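Local atomic coordinates of UTP--glucose-1-phosphate uridylyltransferase (Acinetobacter baumannii, PDB entry 6KNL), a protein that catalyses the transfer of a uridylyl group from UTP to alpha-D-glucose 1-phosphate, yielding UDP-alpha-D-glucose and diphosphate. Residues G13-P18 with T255-S260; K25-V30 with K59-N64; S153-I158 with T245-R250; E161-H166 with N203-G208; P213-Q218 with A238-T243. The protein carries 1 engineered substitution. All coordinates share one frame; numbering follows the deposited sequence.

Interaction 1 of 5, residues G13-P18 with T255-S260; sequences GTRFLP and TFDCGS. With 3PO (triphosphate), chain D.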
# COMPACT_ATOMS: atom_id res chain seq x y z
N GLY A 13 9.70 -10.86 -1.15
CA GLY A 13 9.00 -10.29 -2.32
C GLY A 13 9.85 -9.26 -3.05
O GLY A 13 9.54 -8.04 -2.97
N THR A 14 10.89 -9.74 -3.74
CA THR A 14 11.78 -8.89 -4.56
C THR A 14 11.04 -8.44 -5.82
O THR A 14 11.45 -7.44 -6.39
CB THR A 14 13.11 -9.57 -4.90
OG1 THR A 14 12.85 -10.65 -5.80
CG2 THR A 14 13.86 -10.05 -3.67
N ARG A 15 9.97 -9.14 -6.21
CA ARG A 15 9.25 -8.84 -7.48
C ARG A 15 8.45 -7.53 -7.39
O ARG A 15 8.23 -6.94 -8.46
CB ARG A 15 8.34 -10.00 -7.89
CG ARG A 15 8.99 -10.96 -8.88
CD ARG A 15 8.01 -12.03 -9.35
NE ARG A 15 7.31 -12.65 -8.23
CZ ARG A 15 6.02 -12.98 -8.22
NH1 ARG A 15 5.25 -12.74 -9.27
NH2 ARG A 15 5.50 -13.55 -7.14
N PHE A 16 8.00 -7.10 -6.20
CA PHE A 16 7.22 -5.84 -6.06
C PHE A 16 7.98 -4.84 -5.19
O PHE A 16 7.46 -4.37 -4.15
CB PHE A 16 5.79 -6.08 -5.57
CG PHE A 16 4.82 -4.97 -5.89
CD1 PHE A 16 5.17 -3.91 -6.72
CD2 PHE A 16 3.53 -5.00 -5.39
CE1 PHE A 16 4.27 -2.90 -7.02
CE2 PHE A 16 2.62 -3.98 -5.70
CZ PHE A 16 3.00 -2.94 -6.51
N LEU A 17 9.17 -4.50 -5.65
CA LEU A 17 10.02 -3.40 -5.12
C LEU A 17 9.77 -2.20 -6.02
O LEU A 17 9.43 -2.38 -7.18
CB LEU A 17 11.48 -3.84 -5.17
CG LEU A 17 12.17 -4.20 -3.86
CD1 LEU A 17 11.23 -4.71 -2.80
CD2 LEU A 17 13.27 -5.22 -4.11
N PRO A 18 9.91 -0.95 -5.56
CA PRO A 18 10.29 -0.65 -4.18
C PRO A 18 9.12 -0.65 -3.18
O PRO A 18 9.37 -0.47 -1.97
CB PRO A 18 10.89 0.76 -4.33
CG PRO A 18 10.05 1.39 -5.43
CD PRO A 18 9.76 0.26 -6.39
N THR A 255 -7.98 -15.23 -11.22
CA THR A 255 -6.82 -14.90 -10.34
C THR A 255 -6.19 -13.54 -10.70
O THR A 255 -6.40 -13.07 -11.83
CB THR A 255 -5.71 -15.96 -10.37
OG1 THR A 255 -5.30 -16.22 -11.71
CG2 THR A 255 -6.14 -17.25 -9.72
N PHE A 256 -5.45 -12.97 -9.74
CA PHE A 256 -4.57 -11.79 -9.89
C PHE A 256 -3.29 -11.99 -9.09
O PHE A 256 -3.36 -12.31 -7.90
CB PHE A 256 -5.22 -10.49 -9.41
CG PHE A 256 -6.57 -10.26 -10.00
CD1 PHE A 256 -7.69 -10.83 -9.43
CD2 PHE A 256 -6.72 -9.54 -11.17
CE1 PHE A 256 -8.94 -10.63 -9.99
CE2 PHE A 256 -7.97 -9.33 -11.72
CZ PHE A 256 -9.08 -9.89 -11.13
N ASP A 257 -2.15 -11.77 -9.75
CA ASP A 257 -0.81 -11.96 -9.16
C ASP A 257 -0.29 -10.59 -8.71
O ASP A 257 0.26 -9.85 -9.55
CB ASP A 257 0.09 -12.69 -10.15
CG ASP A 257 1.49 -12.94 -9.62
OD1 ASP A 257 1.68 -12.86 -8.40
OD2 ASP A 257 2.39 -13.19 -10.46
N CYS A 258 -0.50 -10.28 -7.43
CA CYS A 258 0.01 -9.08 -6.72
C CYS A 258 1.48 -9.29 -6.33
O CYS A 258 1.87 -8.85 -5.23
CB CYS A 258 -0.84 -8.80 -5.48
SG CYS A 258 -2.61 -8.71 -5.85
N GLY A 259 2.24 -9.97 -7.20
CA GLY A 259 3.69 -10.16 -7.07
C GLY A 259 4.41 -9.43 -8.19
O GLY A 259 5.43 -8.76 -7.91
N SER A 260 3.89 -9.55 -9.41
CA SER A 260 4.14 -8.60 -10.52
C SER A 260 3.50 -7.25 -10.16
O SER A 260 2.62 -7.22 -9.27
CB SER A 260 3.63 -9.12 -11.84
OG SER A 260 2.22 -9.21 -11.83
PG 3PO D . 9.32 -14.07 -3.08
O1G 3PO D . 9.73 -15.19 -2.16
O2G 3PO D . 9.88 -12.74 -2.64
O3G 3PO D . 7.82 -14.03 -3.32
PB 3PO D . 10.39 -13.35 -5.77
O1B 3PO D . 11.48 -12.45 -5.27
O2B 3PO D . 9.13 -12.75 -6.29
O3B 3PO D . 10.00 -14.33 -4.55
PA 3PO D . 12.04 -14.17 -8.16
O1A 3PO D . 11.28 -14.59 -9.39
O2A 3PO D . 13.20 -15.10 -7.85
O3A 3PO D . 11.01 -14.32 -6.89
O5' 3PO D . 12.47 -12.72 -8.21
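With its chain bent at chi3 (-49°), Arg15 swings its guanidinium across to Asp257, whose CG stands anti to the backbone N (chi1 -180°), which points the carboxylate at Arg15. The two side chains cross at about a right angle. Arg15 NH1 donates to Asp257 OD2 at 3.1 Å, on the syn side and nearly in the guanidinium plane, completing a salt bridge. Gly259 lies over one face of the guanidinium, its CA 3.8 Å from Arg15 CZ, and Phe16 CB packs 3.6 Å from Gly259 O. Residues 13-18 belong to the glycine-rich nucleotide-binding loop that follows the first strand of this GT-A-like nucleotidyltransferase fold, and Gly13, Thr14 and Arg15 line the bound triphosphate. Arg15 NE donates to O2B of the triphosphate at 2.7 Å, while the backbone N of Thr14 reaches O1B at 3.2 Å. One guanidinium is thus shared between anion and carboxylate, and Asp257 probably helps to orient it. Lys81 of the second subunit also bonds the triphosphate.

Interaction 2 of 5, residues K25-V30 with K59-N64; sequences KEMVTV and KASIEN. With URI (uridine), chain C.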
# COMPACT_ATOMS: atom_id res chain seq x y z
N LYS A 25 5.08 -7.20 1.30
CA LYS A 25 4.33 -7.23 0.01
C LYS A 25 2.85 -7.50 0.29
O LYS A 25 2.02 -7.05 -0.51
CB LYS A 25 4.89 -8.30 -0.94
CG LYS A 25 4.68 -9.75 -0.49
CD LYS A 25 5.77 -10.72 -0.93
CE LYS A 25 5.54 -12.15 -0.46
NZ LYS A 25 4.35 -12.77 -1.09
N GLU A 26 2.55 -8.22 1.38
CA GLU A 26 1.20 -8.71 1.73
C GLU A 26 0.35 -7.55 2.23
O GLU A 26 -0.87 -7.71 2.25
CB GLU A 26 1.26 -9.77 2.82
CG GLU A 26 1.85 -11.09 2.37
CD GLU A 26 3.36 -11.20 2.55
OE1 GLU A 26 4.00 -10.20 2.99
OE2 GLU A 26 3.89 -12.28 2.23
N MET A 27 0.98 -6.45 2.61
CA MET A 27 0.30 -5.23 3.12
C MET A 27 0.17 -4.17 2.02
O MET A 27 -0.26 -3.04 2.33
CB MET A 27 1.07 -4.67 4.31
CG MET A 27 1.17 -5.65 5.47
SD MET A 27 -0.45 -6.18 6.07
CE MET A 27 -1.06 -4.63 6.72
N VAL A 28 0.52 -4.50 0.78
CA VAL A 28 0.29 -3.59 -0.39
C VAL A 28 -1.20 -3.24 -0.47
O VAL A 28 -2.04 -4.19 -0.52
CB VAL A 28 0.80 -4.20 -1.70
CG1 VAL A 28 2.31 -4.13 -1.72
N THR A 29 -1.52 -1.95 -0.48
CA THR A 29 -2.90 -1.43 -0.65
C THR A 29 -3.46 -1.95 -1.97
O THR A 29 -2.79 -1.77 -3.00
CB THR A 29 -2.96 0.09 -0.60
OG1 THR A 29 -2.01 0.46 0.39
N VAL A 30 -4.63 -2.59 -1.91
CA VAL A 30 -5.47 -2.96 -3.08
C VAL A 30 -6.82 -2.25 -2.92
O VAL A 30 -7.68 -2.77 -2.16
CB VAL A 30 -5.61 -4.49 -3.15
CG1 VAL A 30 -6.55 -4.95 -4.25
CG2 VAL A 30 -4.25 -5.16 -3.27
N LYS A 59 7.67 -8.80 9.43
CA LYS A 59 6.27 -8.92 8.92
C LYS A 59 5.25 -8.79 10.05
O LYS A 59 4.11 -9.29 9.86
CB LYS A 59 6.09 -10.25 8.18
CG LYS A 59 7.09 -10.53 7.07
CD LYS A 59 6.72 -9.94 5.74
CE LYS A 59 7.45 -10.61 4.60
NZ LYS A 59 6.54 -10.85 3.45
N ALA A 60 5.63 -8.13 11.14
CA ALA A 60 4.78 -7.76 12.30
C ALA A 60 3.48 -7.10 11.82
O ALA A 60 2.43 -7.45 12.33
CB ALA A 60 5.53 -6.85 13.24
N SER A 61 3.55 -6.18 10.86
CA SER A 61 2.38 -5.41 10.37
C SER A 61 1.26 -6.36 9.89
O SER A 61 0.09 -6.04 10.09
CB SER A 61 2.78 -4.43 9.32
OG SER A 61 3.14 -5.09 8.13
N ILE A 62 1.59 -7.52 9.32
CA ILE A 62 0.55 -8.52 8.94
C ILE A 62 -0.17 -8.98 10.20
O ILE A 62 -1.39 -8.96 10.20
CB ILE A 62 1.12 -9.74 8.19
CG1 ILE A 62 1.68 -9.35 6.82
CG2 ILE A 62 0.07 -10.84 8.08
CD1 ILE A 62 2.45 -10.45 6.12
N GLU A 63 0.57 -9.42 11.22
CA GLU A 63 0.02 -9.91 12.50
C GLU A 63 -0.78 -8.80 13.19
O GLU A 63 -1.85 -9.12 13.76
CB GLU A 63 1.11 -10.41 13.44
CG GLU A 63 1.52 -11.84 13.18
CD GLU A 63 3.02 -12.05 13.23
OE1 GLU A 63 3.66 -12.03 12.14
OE2 GLU A 63 3.53 -12.24 14.33
N ASN A 64 -0.25 -7.56 13.16
CA ASN A 64 -0.86 -6.36 13.80
C ASN A 64 -2.21 -6.05 13.15
O ASN A 64 -3.08 -5.48 13.83
CB ASN A 64 0.07 -5.15 13.75
CG ASN A 64 1.26 -5.31 14.66
OD1 ASN A 64 1.22 -6.12 15.58
ND2 ASN A 64 2.31 -4.54 14.42
N1 URI C . 7.42 -18.20 0.62
C2 URI C . 8.24 -18.71 -0.38
N3 URI C . 9.42 -19.26 0.05
C4 URI C . 9.87 -19.34 1.35
C5 URI C . 8.96 -18.80 2.33
C6 URI C . 7.80 -18.26 1.94
O2 URI C . 7.96 -18.68 -1.56
O4 URI C . 10.97 -19.86 1.56
C1' URI C . 6.14 -17.61 0.18
C2' URI C . 6.32 -16.24 -0.50
C3' URI C . 5.10 -16.24 -1.44
C4' URI C . 5.04 -17.70 -1.90
O2' URI C . 6.31 -15.16 0.40
O3' URI C . 3.87 -15.89 -0.81
O4' URI C . 5.56 -18.47 -0.78
C5' URI C . 5.82 -17.96 -3.20
O5' URI C . 6.16 -19.33 -3.39
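Met27 and Ile62 bring the two backbones closest, their CA atoms 6.7 Å apart, where the 3-10 turn 25-27 passes the short helix 60-65. The Met27 side chain leans on that helix: its SD lies 3.9 Å from Ile62 CG1, and its CG sits 3.4 Å from Ser61 OG. Ile62 CD1 reaches in the other direction, packing 3.6 Å from Glu26 CB and slanting across the side chain that carries the polar part of the contact. Glu26 bends at chi2 (90°), which turns its carboxylate toward Lys59. There Lys59 NZ donates to the syn lone pair of Glu26 OE1 at 2.7 Å, the two side chains crossing at about a right angle. Glu26 OE2 in turn pairs with Lys25 NZ at 3.4 Å, so one carboxylate links the two lysines in a salt-bridge network. Lys25 is a nucleotide-binding residue, and its NZ makes a weak hydrogen bond of 3.2 Å to O3' of the uridine. Lys59 NZ is further held by the carbonyls of Val9 and Gly11. Ile36 of helix 35-45 touches both Glu26 and Met27, while Leu53 of strand 50-55 packs against Ile62.

Interaction 3 of 5, residues S153-I158 with T245-R250; sequences SQAAQI and TVEAYR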
# COMPACT_ATOMS: atom_id res chain seq x y z
N SER A 153 -13.81 -37.04 -1.84
CA SER A 153 -12.86 -38.02 -2.45
C SER A 153 -11.83 -38.52 -1.43
O SER A 153 -11.47 -39.72 -1.51
CB SER A 153 -12.15 -37.39 -3.62
OG SER A 153 -11.34 -36.30 -3.19
N GLN A 154 -11.35 -37.63 -0.56
CA GLN A 154 -10.16 -37.83 0.33
C GLN A 154 -8.91 -37.86 -0.56
O GLN A 154 -7.89 -38.43 -0.16
CB GLN A 154 -10.38 -39.05 1.24
CG GLN A 154 -10.01 -38.82 2.71
CD GLN A 154 -10.86 -37.81 3.47
OE1 GLN A 154 -10.59 -37.51 4.63
NE2 GLN A 154 -11.89 -37.28 2.83
N ALA A 155 -8.99 -37.18 -1.71
CA ALA A 155 -7.91 -36.95 -2.69
C ALA A 155 -7.36 -35.53 -2.56
O ALA A 155 -8.17 -34.58 -2.68
CB ALA A 155 -8.44 -37.19 -4.08
N ALA A 156 -6.05 -35.37 -2.36
CA ALA A 156 -5.36 -34.06 -2.39
C ALA A 156 -5.90 -33.25 -3.58
O ALA A 156 -6.13 -33.86 -4.66
CB ALA A 156 -3.86 -34.21 -2.49
N GLN A 157 -6.12 -31.95 -3.37
CA GLN A 157 -6.67 -31.01 -4.38
C GLN A 157 -5.63 -29.94 -4.70
O GLN A 157 -5.00 -29.42 -3.76
CB GLN A 157 -7.97 -30.36 -3.91
CG GLN A 157 -9.13 -31.33 -3.69
CD GLN A 157 -9.58 -32.08 -4.92
OE1 GLN A 157 -10.00 -31.50 -5.93
NE2 GLN A 157 -9.51 -33.40 -4.85
N ILE A 158 -5.47 -29.63 -5.98
CA ILE A 158 -4.52 -28.59 -6.47
C ILE A 158 -5.28 -27.68 -7.41
O ILE A 158 -5.65 -28.14 -8.49
CB ILE A 158 -3.32 -29.26 -7.14
CG1 ILE A 158 -2.60 -30.16 -6.13
CG2 ILE A 158 -2.42 -28.20 -7.77
CD1 ILE A 158 -1.16 -30.44 -6.46
N THR A 245 -4.37 -40.68 -4.33
CA THR A 245 -4.86 -39.97 -5.53
C THR A 245 -4.66 -38.47 -5.29
O THR A 245 -4.83 -38.01 -4.13
CB THR A 245 -6.33 -40.27 -5.83
OG1 THR A 245 -6.56 -41.66 -5.57
CG2 THR A 245 -6.71 -39.94 -7.26
N VAL A 246 -4.29 -37.75 -6.35
CA VAL A 246 -4.12 -36.28 -6.36
C VAL A 246 -4.92 -35.76 -7.55
O VAL A 246 -4.74 -36.29 -8.66
CB VAL A 246 -2.64 -35.89 -6.42
CG1 VAL A 246 -2.43 -34.39 -6.35
CG2 VAL A 246 -1.83 -36.61 -5.36
N GLU A 247 -5.80 -34.79 -7.32
CA GLU A 247 -6.72 -34.23 -8.34
C GLU A 247 -6.38 -32.77 -8.61
O GLU A 247 -5.99 -32.05 -7.68
CB GLU A 247 -8.16 -34.31 -7.85
CG GLU A 247 -8.65 -35.73 -7.64
CD GLU A 247 -10.14 -35.82 -7.39
OE1 GLU A 247 -10.67 -34.93 -6.70
OE2 GLU A 247 -10.77 -36.76 -7.92
N ALA A 248 -6.56 -32.36 -9.86
CA ALA A 248 -6.60 -30.94 -10.27
C ALA A 248 -8.05 -30.47 -10.23
O ALA A 248 -8.87 -31.07 -10.94
CB ALA A 248 -6.00 -30.79 -11.65
N TYR A 249 -8.33 -29.46 -9.40
CA TYR A 249 -9.62 -28.73 -9.34
C TYR A 249 -9.51 -27.46 -10.20
O TYR A 249 -8.67 -26.60 -9.89
CB TYR A 249 -10.00 -28.35 -7.91
CG TYR A 249 -11.12 -27.34 -7.85
CD1 TYR A 249 -12.45 -27.73 -7.97
CD2 TYR A 249 -10.86 -25.99 -7.74
CE1 TYR A 249 -13.48 -26.80 -7.95
CE2 TYR A 249 -11.87 -25.05 -7.74
CZ TYR A 249 -13.19 -25.45 -7.84
OH TYR A 249 -14.18 -24.52 -7.83
N ARG A 250 -10.35 -27.36 -11.23
CA ARG A 250 -10.36 -26.21 -12.16
C ARG A 250 -11.31 -25.14 -11.61
O ARG A 250 -12.51 -25.42 -11.46
CB ARG A 250 -10.79 -26.65 -13.57
CG ARG A 250 -10.96 -25.50 -14.56
CD ARG A 250 -10.95 -25.99 -16.00
NE ARG A 250 -11.13 -24.89 -16.93
CZ ARG A 250 -11.81 -24.95 -18.08
NH1 ARG A 250 -12.41 -26.07 -18.44
NH2 ARG A 250 -11.92 -23.87 -18.84
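Ala156 to Ile158 and Val246 to Ala248 pair as neighbouring parallel strands of the large mixed sheet, the first strand emerging directly after helix 142-153. Glu247 sits at the centre of the ladder: its N donates to Ala156 O at 2.8 Å, nearly straight (172°), and its O accepts from Ile158 N at 3.0 Å. Tyr249 N continues the pattern to Ile158 O. On one face, Ala156 CB meets Val246 CG1 at 4.1 Å, and Ile158 CD1 comes within 4.2 Å of the same methyl. On the other face, Gln157 and Glu247 lie side by side and point the same way. Gln157 is bent at chi2 (-62°), folding its amide back so that NE2 donates both to Glu247 OE1, at 2.7 Å on the anti side, and to Ala155 O at 2.8 Å from above the carbonyl plane. The amide and carboxylate planes stand 80° apart. Ser185 engages Gln157 OE1 and Arg149 forms a salt bridge with Glu247 OE2. With three partners, the buried Gln157 amide has its rotation fixed, and the charge of the buried Glu247 carboxylate is probably stabilised by Arg149 from the helix and by the NE2 donor.

Interaction 4 of 5, residues E161-H166 with N203-G208; sequences EAVPDH and NLSVVG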
# COMPACT_ATOMS: atom_id res chain seq x y z
N GLU A 161 -6.02 -23.28 -13.31
CA GLU A 161 -6.66 -22.22 -14.12
C GLU A 161 -6.22 -22.41 -15.57
O GLU A 161 -5.00 -22.52 -15.80
CB GLU A 161 -6.22 -20.85 -13.62
CG GLU A 161 -6.92 -19.68 -14.29
CD GLU A 161 -6.65 -18.38 -13.55
OE1 GLU A 161 -7.61 -17.57 -13.42
OE2 GLU A 161 -5.50 -18.20 -13.08
N ALA A 162 -7.17 -22.49 -16.50
CA ALA A 162 -6.87 -22.59 -17.94
C ALA A 162 -6.13 -21.31 -18.35
O ALA A 162 -6.56 -20.22 -17.93
CB ALA A 162 -8.15 -22.80 -18.72
N VAL A 163 -5.01 -21.44 -19.07
CA VAL A 163 -4.25 -20.28 -19.65
C VAL A 163 -4.15 -20.45 -21.16
O VAL A 163 -4.24 -21.56 -21.68
CB VAL A 163 -2.86 -20.09 -19.01
CG1 VAL A 163 -2.94 -19.66 -17.56
CG2 VAL A 163 -1.96 -21.32 -19.17
N PRO A 164 -3.95 -19.34 -21.91
CA PRO A 164 -3.78 -19.42 -23.37
C PRO A 164 -2.58 -20.27 -23.82
O PRO A 164 -1.55 -20.24 -23.17
CB PRO A 164 -3.63 -17.95 -23.79
CG PRO A 164 -4.32 -17.18 -22.67
CD PRO A 164 -3.96 -17.95 -21.42
N ASP A 165 -2.74 -20.98 -24.95
CA ASP A 165 -1.80 -22.02 -25.44
C ASP A 165 -0.40 -21.43 -25.69
O ASP A 165 0.59 -22.18 -25.55
CB ASP A 165 -2.35 -22.72 -26.70
CG ASP A 165 -3.55 -23.61 -26.44
OD1 ASP A 165 -3.57 -24.31 -25.40
OD2 ASP A 165 -4.46 -23.61 -27.29
N HIS A 166 -0.32 -20.13 -26.02
CA HIS A 166 0.94 -19.41 -26.34
C HIS A 166 1.69 -18.95 -25.08
O HIS A 166 2.75 -18.33 -25.26
CB HIS A 166 0.67 -18.23 -27.30
CG HIS A 166 -0.23 -17.17 -26.78
ND1 HIS A 166 0.24 -16.05 -26.10
CD2 HIS A 166 -1.57 -17.02 -26.87
CE1 HIS A 166 -0.77 -15.28 -25.78
NE2 HIS A 166 -1.90 -15.85 -26.24
N ASN A 203 -3.46 -27.02 -20.58
CA ASN A 203 -3.41 -25.53 -20.53
C ASN A 203 -3.72 -25.08 -19.09
O ASN A 203 -3.93 -23.87 -18.88
CB ASN A 203 -4.34 -24.91 -21.58
CG ASN A 203 -5.80 -25.24 -21.36
OD1 ASN A 203 -6.12 -26.19 -20.63
ND2 ASN A 203 -6.68 -24.47 -21.96
N LEU A 204 -3.74 -26.01 -18.14
CA LEU A 204 -4.20 -25.79 -16.74
C LEU A 204 -3.01 -25.44 -15.85
O LEU A 204 -2.23 -26.34 -15.50
CB LEU A 204 -4.94 -27.04 -16.25
CG LEU A 204 -6.21 -27.40 -17.04
CD1 LEU A 204 -6.92 -28.60 -16.43
CD2 LEU A 204 -7.18 -26.23 -17.13
N SER A 205 -2.90 -24.16 -15.46
CA SER A 205 -1.82 -23.62 -14.59
C SER A 205 -2.10 -23.92 -13.12
O SER A 205 -3.26 -23.81 -12.70
CB SER A 205 -1.66 -22.13 -14.78
OG SER A 205 -2.68 -21.42 -14.07
N VAL A 206 -1.06 -24.23 -12.37
CA VAL A 206 -1.12 -24.29 -10.88
C VAL A 206 -1.25 -22.84 -10.39
O VAL A 206 -0.54 -21.98 -10.92
CB VAL A 206 0.13 -24.99 -10.32
CG1 VAL A 206 0.14 -24.99 -8.80
CG2 VAL A 206 0.25 -26.39 -10.89
N VAL A 207 -2.15 -22.60 -9.43
CA VAL A 207 -2.62 -21.24 -9.07
C VAL A 207 -1.96 -20.81 -7.76
O VAL A 207 -1.62 -19.61 -7.65
CB VAL A 207 -4.16 -21.20 -8.95
CG1 VAL A 207 -4.62 -19.89 -8.35
CG2 VAL A 207 -4.83 -21.43 -10.29
N GLY A 208 -1.80 -21.73 -6.81
CA GLY A 208 -1.37 -21.42 -5.44
C GLY A 208 -2.52 -21.53 -4.44
O GLY A 208 -2.64 -20.68 -3.54
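Glu161 and Ser205 form a hydrogen-bonded antiparallel pair, followed by the non-hydrogen-bonded pair of Ala162 with Leu204, whose CA atoms come within 4.3 Å. Ser205 N donates to Glu161 O at 2.7 Å, and beyond the second pair Val163 N reaches Asn203 O, also at 2.7 Å. Ser205 OG stands between its own backbone N and carbonyl carbon (chi1 78°), which turns it back to Glu161 O for a second bond of 3.1 Å. The two donors approach that oxygen from opposite faces of its carbonyl plane. Here the end of strand 156-162 pairs in the mixed sheet with strand 204-207, whose other side bonds to strand 172-174, next to the sugar-nucleotide pocket: Val206 binds UDP-alpha-D-glucose. Beside Ser205, Glu161 CB packs 3.7 Å from Val207 CG2, while its extended chain carries the carboxylate onward to Thr255. Leu204 CD2 lies 3.9 Å from Ala162 CB on the other face, where Arg250 adds its side chain. Past the strand end, Val163 CG2 rests 3.2 Å from Asn203 O, and its CG1 leans on Ser205. Asn203 CB sits 3.4 Å from Val163 O, with Asp165 OD1 approaching the same CB from farther along the loop.

Interaction 5 of 5, residues P213-Q218 with A238-T243; sequences PAKIMQ and AMLQDT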
# COMPACT_ATOMS: atom_id res chain seq x y z
N PRO A 213 -3.29 -33.62 2.77
CA PRO A 213 -3.30 -34.37 4.02
C PRO A 213 -2.04 -34.11 4.85
O PRO A 213 -1.01 -33.80 4.27
CB PRO A 213 -3.36 -35.82 3.53
CG PRO A 213 -2.60 -35.80 2.23
CD PRO A 213 -2.91 -34.45 1.61
N ALA A 214 -2.13 -34.25 6.18
CA ALA A 214 -1.03 -34.02 7.15
C ALA A 214 0.19 -34.83 6.75
O ALA A 214 1.31 -34.35 6.97
CB ALA A 214 -1.48 -34.39 8.55
N LYS A 215 -0.04 -36.04 6.23
CA LYS A 215 0.97 -36.97 5.67
C LYS A 215 2.08 -36.19 4.93
O LYS A 215 3.25 -36.61 5.03
CB LYS A 215 0.27 -37.95 4.70
CG LYS A 215 0.85 -39.36 4.63
CD LYS A 215 0.20 -40.25 3.58
CE LYS A 215 -1.30 -40.43 3.77
NZ LYS A 215 -1.77 -41.75 3.26
N ILE A 216 1.71 -35.14 4.20
CA ILE A 216 2.61 -34.27 3.38
C ILE A 216 3.76 -33.72 4.23
O ILE A 216 4.85 -33.51 3.68
CB ILE A 216 1.82 -33.11 2.72
CG1 ILE A 216 2.51 -32.59 1.46
CG2 ILE A 216 1.56 -31.99 3.70
CD1 ILE A 216 2.37 -33.50 0.27
N MET A 217 3.52 -33.45 5.51
CA MET A 217 4.55 -32.92 6.44
C MET A 217 5.71 -33.94 6.53
O MET A 217 6.88 -33.51 6.48
CB MET A 217 3.97 -32.65 7.83
CG MET A 217 2.96 -31.50 7.86
SD MET A 217 3.72 -29.88 7.57
CE MET A 217 2.26 -28.88 7.38
N GLN A 218 5.38 -35.23 6.65
CA GLN A 218 6.38 -36.33 6.71
C GLN A 218 7.11 -36.42 5.37
O GLN A 218 8.32 -36.68 5.35
CB GLN A 218 5.71 -37.67 7.01
CG GLN A 218 5.74 -38.05 8.48
CD GLN A 218 5.02 -37.04 9.34
OE1 GLN A 218 3.87 -36.69 9.07
NE2 GLN A 218 5.70 -36.59 10.39
N ALA A 238 4.55 -35.04 -5.68
CA ALA A 238 5.01 -36.15 -6.56
C ALA A 238 5.10 -37.42 -5.72
O ALA A 238 4.66 -38.48 -6.20
CB ALA A 238 6.33 -35.84 -7.22
N MET A 239 5.66 -37.32 -4.51
CA MET A 239 5.90 -38.45 -3.58
C MET A 239 4.56 -38.96 -3.01
O MET A 239 4.44 -40.17 -2.73
CB MET A 239 6.81 -38.03 -2.42
CG MET A 239 8.29 -38.07 -2.74
SD MET A 239 9.29 -37.35 -1.39
CE MET A 239 10.66 -38.50 -1.33
N LEU A 240 3.60 -38.06 -2.83
CA LEU A 240 2.26 -38.41 -2.30
C LEU A 240 1.54 -39.28 -3.34
O LEU A 240 0.76 -40.15 -2.95
CB LEU A 240 1.51 -37.10 -2.01
CG LEU A 240 0.08 -37.23 -1.52
CD1 LEU A 240 -0.00 -38.02 -0.21
CD2 LEU A 240 -0.52 -35.85 -1.37
N GLN A 241 1.87 -39.06 -4.61
CA GLN A 241 1.35 -39.83 -5.77
C GLN A 241 1.57 -41.34 -5.54
O GLN A 241 0.72 -42.13 -5.96
CB GLN A 241 2.00 -39.32 -7.06
CG GLN A 241 1.10 -39.42 -8.29
CD GLN A 241 0.03 -38.35 -8.33
OE1 GLN A 241 0.33 -37.15 -8.40
NE2 GLN A 241 -1.22 -38.77 -8.35
N ASP A 242 2.65 -41.72 -4.84
CA ASP A 242 3.03 -43.14 -4.62
C ASP A 242 1.97 -43.86 -3.77
O ASP A 242 1.91 -45.09 -3.89
CB ASP A 242 4.45 -43.26 -4.05
CG ASP A 242 5.55 -42.87 -5.04
OD1 ASP A 242 5.25 -42.72 -6.26
OD2 ASP A 242 6.71 -42.71 -4.59
N THR A 243 1.13 -43.17 -2.98
CA THR A 243 0.11 -43.87 -2.13
C THR A 243 -1.30 -43.27 -2.23
O THR A 243 -2.25 -43.98 -1.84
CB THR A 243 0.52 -43.92 -0.65
OG1 THR A 243 0.69 -42.59 -0.15
CG2 THR A 243 1.78 -44.74 -0.44
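Leu240 CD2 is the meeting point of this contact, touching Pro213 CD and Ile216 CD1 at 4.1 Å each. The CD corner of the proline ring and the leucine methyl approach end-on, whereas Ile216 crosses Leu240 at about a right angle. Two torsions bring the branches together: a chi1 of 177° sends Leu240 CG out opposite the backbone N, and Ile216 has CG1 likewise placed (chi1 -156°) before chi2 turns CD1 toward the leucine. At the margin the aliphatic part of Lys215 passes the other methyl, its CD 4.4 Å from Leu240 CD1. The ammonium of Lys215 ends near Thr243, but its salt bridge is with Asp244, which follows Thr243 in the chain. Behind these side chains the backbone sets the positions: Ile216 N bonds to Pro213 O at 3.0 Å in the turn that leads into helix 216-220, and Thr243 N bonds to Leu240 O at 3.0 Å. Asp124 holds the N of Ala214. The contact joins two successive helices far from the nucleotide site, with strand 125-128 backing Ile216 through Phe125 and strand 156-162 meeting Leu240 through Ala156.

In the fold
Interactions 1 and 2 adjoin at the nucleotide site, their centres 13 Å apart: Gly13 CA packs 3.5 Å from Lys25 CD, and the two bring groups to triphosphate and uridine respectively. Both also touch the second subunit. Interaction 4 meets interaction 1 through Glu161 and Thr255, linking the sugar-nucleotide side of the pocket to the segment that carries Asp257. Interactions 3 and 4 use successive parts of strand 156-162, with Ile158 CG2 4.2 Å from Val206 CG1. Interaction 5 packs against the start of that strand, Pro213 CD lying 4.2 Å from Ala156 CB, but its centre is about 30 Å from that of interaction 1.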